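Local coordinates for nitrogenase molybdenum-iron protein alpha chain (Clostridium pasteurianum, PDB 4WES) that forms, with the beta chain, the molybdenum-iron component of nitrogenase, which carries the metal clusters for reducing dinitrogen to ammonium, at residues E11-K16 against H446-V451; E224-L229 against Y234-T239; L229-Y234 against E313-E318; K432-H435 against I439-D442. All blocks are in the same frame, centred on the assembly; numbering follows the deposited sequence. Where two conformers were deposited one is given.

Contact 1: residues E11-K16 against H446-V451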
# COMPACT_ATOMS: atom_id res chain seq x y z
N GLU A 11 25.10 -40.47 -13.89
CA GLU A 11 26.18 -40.34 -14.86
C GLU A 11 27.20 -39.28 -14.50
O GLU A 11 28.39 -39.49 -14.68
CB GLU A 11 25.59 -40.08 -16.25
CG GLU A 11 26.66 -39.87 -17.32
CD GLU A 11 27.44 -41.14 -17.62
OE1 GLU A 11 28.55 -41.04 -18.20
OE2 GLU A 11 26.93 -42.23 -17.29
N LYS A 12 26.75 -38.12 -14.04
CA LYS A 12 27.65 -36.97 -13.90
C LYS A 12 28.50 -37.00 -12.61
O LYS A 12 29.51 -36.26 -12.49
CB LYS A 12 26.85 -35.66 -13.96
CG LYS A 12 27.67 -34.41 -14.20
CD LYS A 12 26.76 -33.21 -14.36
CE LYS A 12 27.50 -31.92 -14.69
NZ LYS A 12 26.56 -30.75 -14.70
N TYR A 13 28.11 -37.84 -11.66
CA TYR A 13 28.85 -37.93 -10.42
C TYR A 13 30.28 -38.43 -10.65
O TYR A 13 30.49 -39.34 -11.47
CB TYR A 13 28.18 -38.90 -9.49
CG TYR A 13 26.87 -38.49 -8.84
CD1 TYR A 13 26.77 -37.35 -8.05
CD2 TYR A 13 25.78 -39.33 -8.86
CE1 TYR A 13 25.60 -37.01 -7.40
CE2 TYR A 13 24.60 -39.02 -8.20
CZ TYR A 13 24.52 -37.85 -7.49
OH TYR A 13 23.41 -37.58 -6.74
N ILE A 14 31.23 -37.88 -9.92
CA ILE A 14 32.60 -38.43 -9.94
C ILE A 14 32.56 -39.84 -9.34
O ILE A 14 31.61 -40.17 -8.63
CB ILE A 14 33.59 -37.51 -9.20
CG1 ILE A 14 33.26 -37.44 -7.70
CG2 ILE A 14 33.65 -36.14 -9.85
CD1 ILE A 14 34.18 -36.50 -6.94
N PRO A 15 33.58 -40.66 -9.62
CA PRO A 15 33.44 -42.08 -9.24
C PRO A 15 33.13 -42.35 -7.77
O PRO A 15 32.26 -43.17 -7.47
CB PRO A 15 34.78 -42.69 -9.67
CG PRO A 15 35.17 -41.84 -10.83
CD PRO A 15 34.73 -40.45 -10.52
N LYS A 16 33.80 -41.64 -6.85
CA LYS A 16 33.57 -41.88 -5.41
C LYS A 16 32.11 -41.58 -5.06
O LYS A 16 31.44 -42.32 -4.33
CB LYS A 16 34.55 -41.04 -4.57
CG LYS A 16 34.48 -41.24 -3.06
CD LYS A 16 35.57 -40.43 -2.34
CE LYS A 16 35.40 -40.46 -0.82
NZ LYS A 16 36.59 -39.90 -0.13
N HIS A 446 20.25 -31.25 -5.83
CA HIS A 446 19.87 -30.40 -6.95
C HIS A 446 20.15 -31.08 -8.28
O HIS A 446 19.31 -31.05 -9.17
CB HIS A 446 20.62 -29.06 -6.86
CG HIS A 446 20.34 -28.16 -8.00
ND1 HIS A 446 19.10 -27.62 -8.24
CD2 HIS A 446 21.13 -27.78 -9.03
CE1 HIS A 446 19.15 -26.94 -9.37
NE2 HIS A 446 20.37 -26.99 -9.84
N HIS A 447 21.33 -31.68 -8.42
CA HIS A 447 21.65 -32.41 -9.63
C HIS A 447 20.61 -33.47 -9.94
O HIS A 447 20.11 -33.58 -11.08
CB HIS A 447 23.05 -33.08 -9.50
CG HIS A 447 23.28 -34.13 -10.51
ND1 HIS A 447 23.64 -33.83 -11.82
CD2 HIS A 447 23.11 -35.47 -10.46
CE1 HIS A 447 23.68 -34.95 -12.51
NE2 HIS A 447 23.37 -35.96 -11.72
N ASP A 448 20.29 -34.30 -8.95
CA ASP A 448 19.36 -35.38 -9.16
C ASP A 448 18.00 -34.82 -9.61
O ASP A 448 17.35 -35.34 -10.53
CB ASP A 448 19.11 -36.14 -7.85
CG ASP A 448 20.32 -36.77 -7.23
OD1 ASP A 448 21.29 -37.09 -7.96
OD2 ASP A 448 20.26 -36.91 -5.98
N MET A 449 17.57 -33.77 -8.93
CA MET A 449 16.26 -33.19 -9.22
C MET A 449 16.18 -32.67 -10.67
O MET A 449 15.16 -32.84 -11.36
CB MET A 449 15.95 -32.08 -8.23
CG MET A 449 14.53 -31.58 -8.36
SD MET A 449 14.12 -30.18 -7.29
CE MET A 449 14.99 -28.87 -8.15
N GLU A 450 17.26 -32.02 -11.12
CA GLU A 450 17.25 -31.50 -12.47
C GLU A 450 17.17 -32.59 -13.52
O GLU A 450 16.50 -32.43 -14.51
CB GLU A 450 18.46 -30.63 -12.70
CG GLU A 450 18.31 -29.24 -12.03
CD GLU A 450 19.10 -28.19 -12.79
OE1 GLU A 450 18.45 -27.22 -13.30
OE2 GLU A 450 20.35 -28.39 -12.92
N VAL A 451 17.84 -33.72 -13.28
CA VAL A 451 17.75 -34.85 -14.21
C VAL A 451 16.31 -35.38 -14.25
O VAL A 451 15.75 -35.61 -15.32
CB VAL A 451 18.75 -35.97 -13.89
CG1 VAL A 451 18.55 -37.13 -14.82
CG2 VAL A 451 20.17 -35.46 -14.01
O HOH W 1 24.47 -31.22 -12.26

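Contact 2: residues E224-L229 against Y234-T239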
# COMPACT_ATOMS: atom_id res chain seq x y z
N GLU A 224 -8.22 -30.02 12.82
CA GLU A 224 -9.15 -30.65 11.89
C GLU A 224 -9.33 -32.15 12.19
O GLU A 224 -10.46 -32.64 12.14
CB GLU A 224 -8.70 -30.38 10.44
CG GLU A 224 -9.50 -31.13 9.40
CD GLU A 224 -11.00 -30.89 9.33
OE1 GLU A 224 -11.66 -31.69 8.63
OE2 GLU A 224 -11.48 -29.91 9.96
N MET A 225 -8.25 -32.87 12.47
CA MET A 225 -8.31 -34.26 12.93
C MET A 225 -9.21 -34.35 14.15
O MET A 225 -10.08 -35.23 14.28
CB MET A 225 -6.91 -34.76 13.34
CG MET A 225 -5.92 -34.89 12.19
SD MET A 225 -4.28 -35.44 12.74
CE MET A 225 -3.30 -34.88 11.36
N ASP A 226 -8.91 -33.48 15.12
CA ASP A 226 -9.61 -33.53 16.41
C ASP A 226 -11.08 -33.30 16.22
O ASP A 226 -11.93 -33.90 16.90
CB ASP A 226 -9.05 -32.51 17.41
CG ASP A 226 -7.64 -32.84 17.83
OD1 ASP A 226 -7.10 -33.90 17.45
OD2 ASP A 226 -7.08 -32.00 18.58
N ARG A 227 -11.47 -32.39 15.32
CA ARG A 227 -12.89 -32.10 15.08
C ARG A 227 -13.64 -33.39 14.75
O ARG A 227 -14.73 -33.65 15.30
CB ARG A 227 -12.99 -31.12 13.90
CG ARG A 227 -14.41 -30.70 13.57
CD ARG A 227 -14.48 -29.79 12.37
NE ARG A 227 -14.10 -30.45 11.14
CZ ARG A 227 -14.86 -31.29 10.44
NH1 ARG A 227 -16.11 -31.54 10.84
NH2 ARG A 227 -14.40 -31.91 9.38
N VAL A 228 -13.07 -34.18 13.85
CA VAL A 228 -13.72 -35.42 13.41
C VAL A 228 -13.67 -36.49 14.49
O VAL A 228 -14.66 -37.18 14.74
CB VAL A 228 -13.13 -35.92 12.07
CG1 VAL A 228 -13.67 -37.25 11.67
CG2 VAL A 228 -13.49 -34.91 11.01
N LEU A 229 -12.53 -36.63 15.16
CA LEU A 229 -12.41 -37.65 16.21
C LEU A 229 -13.39 -37.36 17.34
O LEU A 229 -14.03 -38.30 17.87
CB LEU A 229 -10.97 -37.67 16.74
CG LEU A 229 -9.93 -38.19 15.76
CD1 LEU A 229 -8.52 -37.98 16.28
CD2 LEU A 229 -10.19 -39.64 15.42
N TYR A 234 -14.38 -39.97 20.46
CA TYR A 234 -13.11 -40.17 21.14
C TYR A 234 -12.76 -39.00 22.03
O TYR A 234 -13.16 -37.85 21.77
CB TYR A 234 -11.98 -40.36 20.12
CG TYR A 234 -12.14 -41.62 19.28
CD1 TYR A 234 -11.86 -42.88 19.81
CD2 TYR A 234 -12.58 -41.55 17.97
CE1 TYR A 234 -12.02 -44.04 19.07
CE2 TYR A 234 -12.74 -42.69 17.21
CZ TYR A 234 -12.47 -43.94 17.76
OH TYR A 234 -12.62 -45.08 17.03
N HIS A 235 -11.97 -39.28 23.05
CA HIS A 235 -11.34 -38.26 23.83
C HIS A 235 -9.91 -38.15 23.30
O HIS A 235 -9.15 -39.11 23.39
CB HIS A 235 -11.29 -38.63 25.32
CG HIS A 235 -10.53 -37.64 26.12
ND1 HIS A 235 -9.35 -37.95 26.79
CD2 HIS A 235 -10.75 -36.33 26.34
CE1 HIS A 235 -8.89 -36.87 27.39
NE2 HIS A 235 -9.72 -35.88 27.14
N VAL A 236 -9.54 -36.97 22.78
CA VAL A 236 -8.19 -36.78 22.30
C VAL A 236 -7.33 -36.35 23.48
O VAL A 236 -7.24 -35.16 23.81
CB VAL A 236 -8.09 -35.82 21.10
CG1 VAL A 236 -6.67 -35.78 20.58
CG2 VAL A 236 -9.05 -36.24 20.00
N ASN A 237 -6.73 -37.34 24.12
CA ASN A 237 -6.00 -37.08 25.37
C ASN A 237 -4.82 -36.13 25.18
O ASN A 237 -4.61 -35.22 25.96
CB ASN A 237 -5.55 -38.43 25.93
CG ASN A 237 -4.76 -38.30 27.20
OD1 ASN A 237 -5.27 -37.84 28.22
ND2 ASN A 237 -3.49 -38.63 27.12
N ALA A 238 -4.04 -36.37 24.13
CA ALA A 238 -2.90 -35.53 23.81
C ALA A 238 -2.56 -35.70 22.35
O ALA A 238 -2.71 -36.78 21.79
CB ALA A 238 -1.69 -35.93 24.64
N THR A 239 -2.06 -34.62 21.77
CA THR A 239 -1.37 -34.66 20.48
C THR A 239 0.07 -34.26 20.77
O THR A 239 0.37 -33.21 21.37
CB THR A 239 -2.03 -33.74 19.47
OG1 THR A 239 -3.34 -34.27 19.22
CG2 THR A 239 -1.27 -33.69 18.15
O HOH W 2 -5.06 -32.53 20.24
O HOH W 3 -4.46 -34.14 16.75

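Contact 3: residues L229-Y234 against E313-E318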
# COMPACT_ATOMS: atom_id res chain seq x y z
N LEU A 229 -12.53 -36.63 15.16
CA LEU A 229 -12.41 -37.65 16.21
C LEU A 229 -13.39 -37.36 17.34
O LEU A 229 -14.03 -38.30 17.87
CB LEU A 229 -10.97 -37.67 16.74
CG LEU A 229 -9.93 -38.19 15.76
CD1 LEU A 229 -8.52 -37.98 16.28
CD2 LEU A 229 -10.19 -39.64 15.42
N GLU A 230 -13.51 -36.10 17.73
CA GLU A 230 -14.42 -35.75 18.81
C GLU A 230 -15.89 -35.93 18.38
O GLU A 230 -16.73 -36.34 19.23
CB GLU A 230 -14.13 -34.32 19.28
CG GLU A 230 -12.79 -34.29 20.02
CD GLU A 230 -12.23 -32.91 20.35
OE1 GLU A 230 -11.25 -32.88 21.15
OE2 GLU A 230 -12.72 -31.85 19.89
N LYS A 231 -16.22 -35.69 17.11
CA LYS A 231 -17.58 -35.96 16.63
C LYS A 231 -17.95 -37.44 16.76
O LYS A 231 -19.09 -37.77 17.08
CB LYS A 231 -17.73 -35.57 15.14
CG LYS A 231 -18.07 -34.15 14.82
CD LYS A 231 -18.07 -33.94 13.31
CE LYS A 231 -19.29 -34.53 12.67
NZ LYS A 231 -19.49 -33.95 11.32
N ILE A 232 -16.98 -38.32 16.53
CA ILE A 232 -17.25 -39.75 16.63
C ILE A 232 -17.41 -40.16 18.10
O ILE A 232 -18.17 -41.10 18.42
CB ILE A 232 -16.13 -40.53 15.93
CG1 ILE A 232 -16.20 -40.27 14.42
CG2 ILE A 232 -16.26 -42.00 16.25
CD1 ILE A 232 -14.97 -40.70 13.66
N GLY A 233 -16.68 -39.47 18.98
CA GLY A 233 -16.80 -39.74 20.42
C GLY A 233 -15.51 -40.05 21.13
O GLY A 233 -15.55 -40.36 22.33
N TYR A 234 -14.38 -39.97 20.46
CA TYR A 234 -13.11 -40.17 21.14
C TYR A 234 -12.76 -39.00 22.03
O TYR A 234 -13.16 -37.85 21.77
CB TYR A 234 -11.98 -40.36 20.12
CG TYR A 234 -12.14 -41.62 19.28
CD1 TYR A 234 -11.86 -42.88 19.81
CD2 TYR A 234 -12.58 -41.55 17.97
CE1 TYR A 234 -12.02 -44.04 19.07
CE2 TYR A 234 -12.74 -42.69 17.21
CZ TYR A 234 -12.47 -43.94 17.76
OH TYR A 234 -12.62 -45.08 17.03
N GLU A 313 -19.12 -44.70 11.02
CA GLU A 313 -19.69 -44.75 9.67
C GLU A 313 -20.62 -43.57 9.39
O GLU A 313 -20.64 -43.05 8.27
CB GLU A 313 -20.34 -46.11 9.39
CG GLU A 313 -19.33 -47.24 9.42
CD GLU A 313 -18.25 -47.10 8.37
OE1 GLU A 313 -17.10 -47.43 8.65
OE2 GLU A 313 -18.55 -46.66 7.24
N GLU A 314 -21.39 -43.14 10.38
CA GLU A 314 -22.24 -41.96 10.18
C GLU A 314 -21.39 -40.73 9.86
O GLU A 314 -21.74 -39.96 8.96
CB GLU A 314 -23.09 -41.66 11.42
CG GLU A 314 -24.16 -42.69 11.65
CD GLU A 314 -24.89 -42.52 12.97
OE1 GLU A 314 -24.48 -41.69 13.82
OE2 GLU A 314 -25.89 -43.25 13.12
N VAL A 315 -20.33 -40.52 10.64
CA VAL A 315 -19.50 -39.34 10.44
C VAL A 315 -18.76 -39.39 9.10
O VAL A 315 -18.71 -38.39 8.39
CB VAL A 315 -18.54 -39.14 11.63
CG1 VAL A 315 -17.51 -38.07 11.35
CG2 VAL A 315 -19.35 -38.80 12.89
N ILE A 316 -18.21 -40.55 8.76
CA ILE A 316 -17.56 -40.71 7.44
C ILE A 316 -18.55 -40.33 6.33
O ILE A 316 -18.22 -39.54 5.44
CB ILE A 316 -17.02 -42.15 7.24
CG1 ILE A 316 -15.79 -42.38 8.12
CG2 ILE A 316 -16.69 -42.40 5.78
CD1 ILE A 316 -15.39 -43.82 8.20
N ALA A 317 -19.77 -40.86 6.39
CA ALA A 317 -20.71 -40.62 5.32
C ALA A 317 -21.09 -39.14 5.21
O ALA A 317 -21.15 -38.59 4.10
CB ALA A 317 -21.95 -41.46 5.51
N GLU A 318 -21.31 -38.48 6.36
CA GLU A 318 -21.73 -37.10 6.31
C GLU A 318 -20.58 -36.19 5.86
O GLU A 318 -20.77 -35.23 5.11
CB GLU A 318 -22.32 -36.61 7.62
CG GLU A 318 -21.39 -36.30 8.71
CD GLU A 318 -22.13 -36.04 10.00
OE1 GLU A 318 -23.37 -36.15 10.03
OE2 GLU A 318 -21.46 -35.78 10.98

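Contact 4: residues K432-H435 against I439-D442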
# COMPACT_ATOMS: atom_id res chain seq x y z
N LYS A 432 5.96 -49.77 -0.57
CA LYS A 432 4.84 -50.69 -0.76
C LYS A 432 3.69 -50.01 -1.46
O LYS A 432 2.96 -50.66 -2.24
CB LYS A 432 4.36 -51.27 0.56
CG LYS A 432 4.97 -52.61 0.92
CD LYS A 432 5.82 -52.52 2.18
CE LYS A 432 5.85 -53.79 3.01
NZ LYS A 432 6.49 -53.44 4.30
N GLU A 433 3.49 -48.72 -1.18
CA GLU A 433 2.35 -48.00 -1.72
C GLU A 433 2.57 -47.52 -3.15
O GLU A 433 1.61 -47.22 -3.85
CB GLU A 433 2.02 -46.82 -0.80
CG GLU A 433 0.71 -46.12 -1.13
CD GLU A 433 0.11 -45.38 0.04
OE1 GLU A 433 0.38 -45.77 1.19
OE2 GLU A 433 -0.65 -44.45 -0.24
N MET A 434 3.81 -47.44 -3.59
CA MET A 434 4.14 -46.90 -4.91
C MET A 434 3.90 -47.95 -5.99
O MET A 434 3.93 -49.15 -5.77
CB MET A 434 5.59 -46.48 -4.93
CG MET A 434 5.83 -45.32 -3.98
SD MET A 434 7.55 -44.79 -3.83
CE MET A 434 7.85 -44.12 -5.46
N HIS A 435 3.61 -47.48 -7.19
CA HIS A 435 3.36 -48.47 -8.22
C HIS A 435 4.65 -48.91 -8.91
O HIS A 435 5.71 -48.35 -8.73
CB HIS A 435 2.29 -48.01 -9.18
CG HIS A 435 2.70 -46.88 -10.05
ND1 HIS A 435 3.54 -47.05 -11.14
CD2 HIS A 435 2.31 -45.58 -10.08
CE1 HIS A 435 3.68 -45.89 -11.77
NE2 HIS A 435 2.96 -44.98 -11.14
N ILE A 439 10.50 -44.54 -9.03
CA ILE A 439 11.83 -44.38 -8.50
C ILE A 439 11.81 -43.69 -7.15
O ILE A 439 11.03 -42.76 -6.92
CB ILE A 439 12.74 -43.64 -9.51
CG1 ILE A 439 14.24 -43.68 -9.16
CG2 ILE A 439 12.26 -42.24 -9.78
CD1 ILE A 439 15.12 -43.30 -10.32
N LEU A 440 12.70 -44.15 -6.27
CA LEU A 440 12.90 -43.56 -4.97
C LEU A 440 14.29 -42.96 -4.92
O LEU A 440 15.25 -43.58 -5.36
CB LEU A 440 12.76 -44.63 -3.89
CG LEU A 440 11.32 -45.14 -3.76
CD1 LEU A 440 11.03 -46.33 -4.65
CD2 LEU A 440 10.88 -45.38 -2.32
N ILE A 441 14.38 -41.74 -4.37
CA ILE A 441 15.66 -41.03 -4.26
C ILE A 441 15.82 -40.49 -2.83
O ILE A 441 15.15 -39.54 -2.42
CB ILE A 441 15.78 -39.86 -5.26
CG1 ILE A 441 15.51 -40.31 -6.70
CG2 ILE A 441 17.16 -39.24 -5.11
CD1 ILE A 441 15.44 -39.16 -7.69
N ASP A 442 16.73 -41.08 -2.09
CA ASP A 442 17.05 -40.65 -0.74
C ASP A 442 18.06 -39.50 -0.78
O ASP A 442 19.05 -39.55 -1.50
CB ASP A 442 17.60 -41.82 0.08
CG ASP A 442 18.00 -41.43 1.47
OD1 ASP A 442 17.07 -41.14 2.26
OD2 ASP A 442 19.21 -41.40 1.75

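Contact 1: residues E11-K16 against H446-V451
Lys12 and Tyr13, near the N terminus, meet His447 and Asp448 on the first turn of helix 446-456, and the lysine chain illustrates how one residue can serve an apolar and a polar contact. Its CB lies 3.6 Å from CE1 of His447. CG stands anti to the backbone N (chi1 -165°), and the extended chain beyond it takes CD past the imidazole, 4.0 Å from the same CE1. NZ then reaches a water at 3.2 Å, which accepts from it and also sits 2.8 Å from His447 ND1, in the ring plane. NZ has a further partner in Leu94 O of the beta chain. His447 meanwhile turns its edge to the face of Tyr13 in a T-shaped stack, with ring planes at 56°. The tyrosine OH gives a very short hydrogen bond of 2.5 Å to Asp448 OD1, the carboxylate standing steeply to the phenol ring. Asn445 and Arg21 also bond that OH, and Arg21 forms a salt bridge with Asp448 OD2. His447 NE2 is tied to Ile9 O, so the N-terminal helices 5-10 and 15-22 are both joined to helix 446-456, beside the beta subunit.

Contact 2: residues E224-L229 against Y234-T239
Tyr234 and Leu229 meet where helix 221-232 hands over to strand 235-239, the last two elements of a beta-alpha-beta unit begun by strand 209-215. Tyr234 N donates to Leu229 O at 3.1 Å. Its ring brings an edge toward that carbonyl, and its CD2 lies 4.0 Å from CD2 of Leu229. The Tyr234 ring also meets that of Phe303, and Met299 of helix 289-303 packs on both Leu229 and Tyr234. Val236 comes next, its CB pointing at the helix: CG1 comes within 3.7 Å of Asp226 OD1, and CG2 sits between that oxygen and Leu229 CB, 4.0 Å from each. The strand, running at 141° to the helix, then brings Thr239 round to the same aspartate through two bound waters. With OG1 placed anti to the carbonyl carbon (chi1 -65°), the threonine hydroxyl binds both. One gives a hydrogen bond to Asp226 OD1 and the other to OD2, each 2.7 Å from its oxygen. The bridge thus engages both carboxylate oxygens without a direct hydrogen bond to the hydroxyl, which has a single proton and can donate to at most one of the two waters. Two water donors would suit an ionised aspartate, so this helix-strand joint probably pairs an apolar end at Leu229 with a hydrated, negatively charged one at Asp226.

Contact 3: residues L229-Y234 against E313-E318
Two torsions bring Lys231 and Glu318 together across adjoining helices. The lysine chain, otherwise extended, bends at chi3 (75°), while Glu318 places CG between its backbone N and carbonyl carbon (chi1 77°) and runs straight from there. The two chains approach from opposite directions and close a salt bridge, NZ to OE2, at 2.7 Å. The ammonium meets that oxygen on its anti side, 35° out of the carboxylate plane, and forms a second salt bridge with Glu319, so two neighbouring acids probably share one positive charge. Next to the ion pair the packing is apolar. Val315 points toward the other helix, and its CG2 lies 3.8 Å from Ile232 CG1; its other methyl, CG1, reaches Lys231 CE at 4.2 Å. Immediately after Ile232 the helix ends in a Schellman motif, with Gly233 in the positive-phi position and the bonds Tyr234 N to Leu229 O and Gly233 N to Glu230 O. The C-terminal turn of helix 221-232 therefore rests on the long helix 306-334, whose Arg311 bonds Lys231 O and whose Leu308 and Thr312 touch Ile232, while Leu296 of helix 289-303 packs on the same isoleucine.

Contact 4: residues K432-H435 against I439-D442
Met434 buries its side chain against Leu440 and the backbone of Ile439, a compact example of how a thioether packs a loop against a strand. The methionine contributes the largest share of the interface. Its CB points at the strand, and the chain stays extended as far as the sulfur, which settles against the branched end of the leucine: SD lies 3.7 Å from Leu440 CD2, and the leucine CG and CD1 are hardly farther away. A bend at the last torsion (chi3 67°) swings the terminal methyl aside. CE consequently approaches Leu440 CD1 at 4.0 Å and the carbonyl oxygen of Ile439 at 3.8 Å. The CB of Leu440 points neither at nor away from the methionine; its branched end makes the contact, and the two side chains meet at a slant. Ile439 behaves differently, for its CB points away from Met434, and it is the main-chain oxygen that takes part. Its side chain packs instead on Ile25 and Ile27 of the antiparallel neighbour strand 25-27, and on Leu5 and Ile9 of helix 5-10. Met434 also touches Ala365 of strand 361-367 and Met352 of helix 352-357. No hydrogen bond passes between 432-435 and 439-442. The joint is probably held mainly by dispersion forces and the burial of apolar surface. Directional bonds are made with other partners: strand pairing for Ile439 and Leu440, and Lys28 NZ for Met434 O. A sulfur and methyl meeting two leucine methyls impose little directional demand of their own.

From the N terminus, contact 1 opens first and closes last: its 430-residue span joins the chain's start to helix 446-456 and encloses the other three. Inside it, contact 2 closes a short loop between helix 221-232 and strand 235-239. Contact 3 crosses it, sharing Leu229 and Tyr234 and carrying the same helix onto helix 306-334; the two also touch through Val228 and Val315. Contact 4 follows in series, closing a small loop onto strand 439-441 of the mixed sheet, about 15 Å from contact 2 at the nearest atoms. It touches contact 1 where Ile441 packs on Asp448, as strand 439-441 leads into helix 446-456.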